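Local coordinates for OsmC family protein (Rhodothermus marinus, PDB 5CML) that probably acts as a serine carboxyl esterase through this alpha/beta-hydrolase domain, which belongs to a longer protein that also carries an OsmC domain, at residues A[9-14]-A[84-89]; A[43-48]-A[232-237]. All coordinates share one frame; numbering follows the deposited sequence.

How the interactions relate
Interactions 1 and 2 lie on opposite sides of the chain's centre, with their own centres about 27 Å apart. Their nearest atoms are about 12 Å apart, so they do not touch. Interaction 1 ties the turn of the first hairpin to the start of helix 85-98. Interaction 2 joins the starts of helices 45-56 and 234-252. The two contacts interleave along the chain. At their closest ends, the segments of interaction 1 are 70 residues apart and those of interaction 2 are 184 apart. Ser-109, His-229 and Asp-200 have the geometry of a catalytic triad and are probably the active site. Helix 234-252 begins just after His-229, which makes interaction 2 its neighbour in sequence.

Interaction 1. Residues A[9-14]-A[84-89]; sequences ENNRGE and NFEDLR
Asn-10 and Asp-87 lie side by side, with amide and carboxylate nearly coplanar. Asn-10 ND2 donates a straight bond to Asp-87 OD1 (3.0 Å, 177°). The second N-H of Asn-10 ND2 goes to Glu-14 OE1 (3.0 Å), meeting it from above the carboxylate plane. Asn-10 OD1 accepts from the backbone N of Arg-12 and of Glu-14, which reach it from opposite faces. The bond from Arg-12 makes an Asx turn. Four bonds thus fix the rotation of this buried amide. With CG between the backbone N and the carbonyl carbon (chi1 60°), it is folded back over its own type I turn. An alanine here would probably leave Arg-12 N and Glu-14 N without their acceptor, and Asp-87 OD1 and Glu-14 OE1 without this donor.

The other half of the contact lies nearer solvent and is held by fewer bonds. Asn-11 is exposed, and its N donates one bent bond to Glu-86 OE2 (2.9 Å). The amide of Asn-11 stacks on the Glu-86 carboxylate, with Asn-11 ND2 3.0 Å from Glu-86 CD, and makes no hydrogen bond to it. Glu-86 bends at chi2 to reach the turn, while OE2 is also salt-bridged to Arg-93. Behind, Asn-84 OD1 caps the helix by accepting from Asp-87 N (3.1 Å). The arrangement is a beta-hairpin turn docked on a capped helix start, here joining the N-terminal hairpin of an alpha/beta-hydrolase sheet to helix 85-98.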
loop_
_atom_site.group_PDB
_atom_site.type_symbol
_atom_site.label_atom_id
_atom_site.label_comp_id
_atom_site.label_asym_id
_atom_site.label_seq_id
_atom_site.Cartn_x
_atom_site.Cartn_y
_atom_site.Cartn_z
ATOM N N GLU A 9 17.050 -7.357 -2.838
ATOM C CA GLU A 9 17.722 -6.250 -3.508
ATOM C C GLU A 9 16.861 -5.623 -4.585
ATOM O O GLU A 9 16.017 -6.292 -5.172
ATOM C CB GLU A 9 19.032 -6.724 -4.124
ATOM C CG GLU A 9 20.100 -7.026 -3.102
ATOM C CD GLU A 9 21.435 -7.359 -3.740
ATOM O OE1 GLU A 9 21.610 -7.090 -4.952
ATOM O OE2 GLU A 9 22.306 -7.896 -3.024
ATOM N N ASN A 10 17.074 -4.338 -4.849
ATOM C CA ASN A 10 16.455 -3.721 -6.007
ATOM C C ASN A 10 17.433 -3.807 -7.172
ATOM O O ASN A 10 18.495 -4.455 -7.073
ATOM C CB ASN A 10 16.011 -2.271 -5.718
ATOM C CG ASN A 10 17.151 -1.363 -5.316
ATOM O OD1 ASN A 10 18.318 -1.645 -5.587
ATOM N ND2 ASN A 10 16.810 -0.250 -4.662
ATOM N N ASN A 11 17.078 -3.190 -8.288
ATOM C CA ASN A 11 17.872 -3.373 -9.492
ATOM C C ASN A 11 19.180 -2.556 -9.472
ATOM O O ASN A 11 19.994 -2.664 -10.391
ATOM C CB ASN A 11 17.021 -3.055 -10.731
ATOM C CG ASN A 11 16.499 -1.644 -10.745
ATOM O OD1 ASN A 11 17.067 -0.753 -10.123
ATOM N ND2 ASN A 11 15.394 -1.432 -11.453
ATOM N N ARG A 12 19.389 -1.780 -8.408
ATOM C CA ARG A 12 20.667 -1.102 -8.164
ATOM C C ARG A 12 21.515 -1.824 -7.120
ATOM O O ARG A 12 22.580 -1.342 -6.718
ATOM C CB ARG A 12 20.430 0.333 -7.717
ATOM C CG ARG A 12 19.680 1.152 -8.743
ATOM C CD ARG A 12 19.741 2.640 -8.445
ATOM N NE ARG A 12 18.940 3.409 -9.393
ATOM C CZ ARG A 12 19.275 3.630 -10.663
ATOM N NH1 ARG A 12 20.406 3.140 -11.164
ATOM N NH2 ARG A 12 18.469 4.342 -11.440
ATOM N N GLY A 13 21.050 -2.987 -6.685
ATOM C CA GLY A 13 21.803 -3.790 -5.742
ATOM C C GLY A 13 21.733 -3.243 -4.333
ATOM O O GLY A 13 22.538 -3.606 -3.479
ATOM N N GLU A 14 20.759 -2.377 -4.082
ATOM C CA GLU A 14 20.544 -1.839 -2.747
ATOM C C GLU A 14 19.716 -2.819 -1.956
ATOM O O GLU A 14 18.768 -3.407 -2.474
ATOM C CB GLU A 14 19.850 -0.478 -2.811
ATOM C CG GLU A 14 20.741 0.611 -3.407
ATOM C CD GLU A 14 19.971 1.813 -3.904
ATOM O OE1 GLU A 14 18.727 1.839 -3.745
ATOM O OE2 GLU A 14 20.620 2.732 -4.461
ATOM N N ASN A 84 10.902 4.443 -3.956
ATOM C CA ASN A 84 10.370 4.738 -5.275
ATOM C C ASN A 84 9.612 3.529 -5.825
ATOM O O ASN A 84 9.450 2.517 -5.140
ATOM C CB ASN A 84 11.492 5.163 -6.218
ATOM C CG ASN A 84 12.621 4.151 -6.298
ATOM O OD1 ASN A 84 12.490 3.011 -5.866
ATOM N ND2 ASN A 84 13.744 4.573 -6.880
ATOM N N PHE A 85 9.144 3.639 -7.059
ATOM C CA PHE A 85 8.407 2.558 -7.698
ATOM C C PHE A 85 9.233 1.293 -7.879
ATOM O O PHE A 85 8.705 0.181 -7.721
ATOM C CB PHE A 85 7.875 3.019 -9.051
ATOM C CG PHE A 85 6.663 3.874 -8.941
ATOM C CD1 PHE A 85 5.486 3.345 -8.457
ATOM C CD2 PHE A 85 6.704 5.202 -9.279
ATOM C CE1 PHE A 85 4.360 4.126 -8.339
ATOM C CE2 PHE A 85 5.566 5.997 -9.173
ATOM C CZ PHE A 85 4.398 5.454 -8.694
ATOM N N GLU A 86 10.518 1.452 -8.198
ATOM C CA GLU A 86 11.395 0.297 -8.365
ATOM C C GLU A 86 11.506 -0.544 -7.092
ATOM O O GLU A 86 11.590 -1.756 -7.172
ATOM C CB GLU A 86 12.792 0.735 -8.809
ATOM C CG GLU A 86 13.901 -0.337 -8.619
ATOM C CD GLU A 86 13.544 -1.772 -9.091
ATOM O OE1 GLU A 86 12.614 -1.983 -9.909
ATOM O OE2 GLU A 86 14.208 -2.709 -8.609
ATOM N N ASP A 87 11.508 0.081 -5.923
ATOM C CA ASP A 87 11.544 -0.703 -4.689
ATOM C C ASP A 87 10.299 -1.562 -4.544
ATOM O O ASP A 87 10.385 -2.689 -4.079
ATOM C CB ASP A 87 11.708 0.205 -3.473
ATOM C CG ASP A 87 13.054 0.885 -3.448
ATOM O OD1 ASP A 87 13.979 0.399 -4.133
ATOM O OD2 ASP A 87 13.187 1.910 -2.754
ATOM N N LEU A 88 9.135 -1.040 -4.920
ATOM C CA LEU A 88 7.912 -1.844 -4.883
ATOM C C LEU A 88 7.991 -2.984 -5.898
ATOM O O LEU A 88 7.637 -4.123 -5.593
ATOM C CB LEU A 88 6.689 -0.978 -5.169
ATOM C CG LEU A 88 5.591 -1.003 -4.129
ATOM C CD1 LEU A 88 6.127 -0.689 -2.718
ATOM C CD2 LEU A 88 4.516 -0.017 -4.561
ATOM N N ARG A 89 8.487 -2.689 -7.099
ATOM C CA ARG A 89 8.655 -3.741 -8.097
ATOM C C ARG A 89 9.623 -4.805 -7.583
ATOM O O ARG A 89 9.391 -5.989 -7.802
ATOM C CB ARG A 89 9.148 -3.163 -9.431
ATOM C CG ARG A 89 8.168 -2.198 -10.064
ATOM C CD ARG A 89 8.800 -1.542 -11.256
ATOM N NE ARG A 89 7.891 -0.550 -11.817
ATOM C CZ ARG A 89 8.206 0.714 -12.053
ATOM N NH1 ARG A 89 9.438 1.172 -11.817
ATOM N NH2 ARG A 89 7.279 1.527 -12.536
#

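Interaction 2. Residues A[43-48]-A[232-237]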
loop_
_atom_site.group_PDB
_atom_site.type_symbol
_atom_site.label_atom_id
_atom_site.label_comp_id
_atom_site.label_asym_id
_atom_site.label_seq_id
_atom_site.Cartn_x
_atom_site.Cartn_y
_atom_site.Cartn_z
ATOM N N ASN A 43 3.589 3.476 16.944
ATOM C CA ASN A 43 3.827 2.034 16.978
ATOM C C ASN A 43 3.338 1.395 15.685
ATOM O O ASN A 43 2.777 2.077 14.825
ATOM C CB ASN A 43 3.131 1.404 18.190
ATOM C CG ASN A 43 1.628 1.593 18.167
ATOM O OD1 ASN A 43 0.968 1.311 17.168
ATOM N ND2 ASN A 43 1.074 2.071 19.278
ATOM N N LEU A 44 3.542 0.091 15.554
ATOM C CA LEU A 44 3.132 -0.626 14.355
ATOM C C LEU A 44 1.886 -1.450 14.591
ATOM O O LEU A 44 1.640 -2.417 13.868
ATOM C CB LEU A 44 4.256 -1.538 13.867
ATOM C CG LEU A 44 5.469 -0.797 13.331
ATOM C CD1 LEU A 44 6.612 -1.780 13.159
ATOM C CD2 LEU A 44 5.124 -0.103 12.016
ATOM N N LYS A 45 1.094 -1.074 15.590
ATOM C CA LYS A 45 -0.068 -1.871 15.929
ATOM C C LYS A 45 -1.060 -1.942 14.760
ATOM O O LYS A 45 -1.676 -2.976 14.548
ATOM C CB LYS A 45 -0.746 -1.323 17.188
ATOM C CG LYS A 45 -1.914 -2.161 17.674
ATOM C CD LYS A 45 -2.440 -1.681 19.022
ATOM C CE LYS A 45 -3.446 -2.663 19.603
ATOM N NZ LYS A 45 -4.068 -2.147 20.861
ATOM N N ALA A 46 -1.195 -0.875 13.974
ATOM C CA ALA A 46 -2.171 -0.894 12.891
ATOM C C ALA A 46 -1.786 -1.901 11.824
ATOM O O ALA A 46 -2.616 -2.711 11.394
ATOM C CB ALA A 46 -2.340 0.509 12.272
ATOM N N VAL A 47 -0.537 -1.864 11.373
ATOM C CA VAL A 47 -0.168 -2.741 10.274
ATOM C C VAL A 47 -0.121 -4.208 10.721
ATOM O O VAL A 47 -0.511 -5.092 9.954
ATOM C CB VAL A 47 1.170 -2.326 9.632
ATOM C CG1 VAL A 47 2.374 -2.634 10.534
ATOM C CG2 VAL A 47 1.313 -2.983 8.260
ATOM N N THR A 48 0.297 -4.480 11.952
ATOM C CA THR A 48 0.339 -5.872 12.408
ATOM C C THR A 48 -1.073 -6.405 12.679
ATOM O O THR A 48 -1.344 -7.581 12.461
ATOM C CB THR A 48 1.225 -6.059 13.654
ATOM O OG1 THR A 48 0.778 -5.223 14.715
ATOM C CG2 THR A 48 2.690 -5.739 13.341
ATOM N N SER A 232 -5.098 4.798 14.180
ATOM C CA SER A 232 -4.593 4.721 15.542
ATOM C C SER A 232 -5.517 3.932 16.479
ATOM O O SER A 232 -5.097 3.546 17.571
ATOM C CB SER A 232 -4.366 6.130 16.100
ATOM O OG SER A 232 -5.586 6.797 16.305
ATOM N N ASN A 233 -6.757 3.700 16.055
ATOM C CA ASN A 233 -7.679 2.807 16.765
ATOM C C ASN A 233 -7.566 1.400 16.174
ATOM O O ASN A 233 -7.934 1.178 15.027
ATOM C CB ASN A 233 -9.113 3.326 16.655
ATOM C CG ASN A 233 -10.113 2.485 17.426
ATOM O OD1 ASN A 233 -9.800 1.389 17.894
ATOM N ND2 ASN A 233 -11.337 2.999 17.551
ATOM N N SER A 234 -7.050 0.449 16.944
ATOM C CA SER A 234 -6.800 -0.875 16.384
ATOM C C SER A 234 -8.091 -1.609 16.006
ATOM O O SER A 234 -8.050 -2.555 15.235
ATOM C CB SER A 234 -5.972 -1.707 17.355
ATOM O OG SER A 234 -6.690 -1.938 18.539
ATOM N N ASP A 235 -9.238 -1.164 16.516
ATOM C CA ASP A 235 -10.510 -1.750 16.081
ATOM C C ASP A 235 -10.742 -1.445 14.591
ATOM O O ASP A 235 -11.300 -2.265 13.841
ATOM C CB ASP A 235 -11.671 -1.230 16.923
ATOM C CG ASP A 235 -11.734 -1.875 18.301
ATOM O OD1 ASP A 235 -11.079 -2.913 18.525
ATOM O OD2 ASP A 235 -12.470 -1.344 19.163
ATOM N N ASP A 236 -10.308 -0.259 14.166
ATOM C CA ASP A 236 -10.413 0.127 12.759
ATOM C C ASP A 236 -9.451 -0.690 11.895
ATOM O O ASP A 236 -9.796 -1.105 10.795
ATOM C CB ASP A 236 -10.141 1.621 12.585
ATOM C CG ASP A 236 -11.173 2.489 13.285
ATOM O OD1 ASP A 236 -12.350 2.070 13.376
ATOM O OD2 ASP A 236 -10.825 3.601 13.736
ATOM N N ALA A 237 -8.244 -0.901 12.385
ATOM C CA ALA A 237 -7.272 -1.728 11.664
ATOM C C ALA A 237 -7.776 -3.183 11.512
ATOM O O ALA A 237 -7.650 -3.781 10.447
ATOM C CB ALA A 237 -5.911 -1.707 12.378
#
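The contact belongs to a helix-helix interface in the layer beside the central sheet, where Ala-46 and Ala-237 bring the starts of helices 45-56 and 234-252 together. The buried part is built from these two alanines. The CA atoms of Ala-46 and Ala-237 are 5.3 Å apart, a close approach that small side chains permit. The methyl carbons, Ala-46 CB and Ala-237 CB, meet at 4.2 Å. Ala-237 CB also reaches the backbone of the other helix and lies 3.6 Å from Ala-46 O. The same methyl touches Thr-49 and Ile-50, so it is set against the first two turns of helix 45-56. Ala-46 in turn touches Phe-38.

Farther out, Lys-45 lays its chain across Ser-234. With CG anti to the backbone N (chi1 -176°) and every later torsion extended, the lysine runs straight over to the other helix. The far end of its chain does the touching. Lys-45 CE lies 3.5 Å from Ser-234 OG and as near to Ser-234 CB. Lys-45 NZ is also 3.5 Å from Ser-234 OG, but the pair is not a hydrogen bond. This edge is more open to solvent than the alanine pair, and the contact here is mainly van der Waals.

Both segments carry an asparagine just ahead of the helix. Asn-43 OD1 accepts from Lys-45 N (2.9 Å) in an Asx turn, from a donor lying above the carbonyl plane. Asn-233 OD1 accepts from Asp-235 N (3.0 Å) and caps helix 234-252. Such pairing of the helix after an early central strand with the C-terminal helix, on one face of the sheet, is characteristic of the alpha/beta-hydrolase fold.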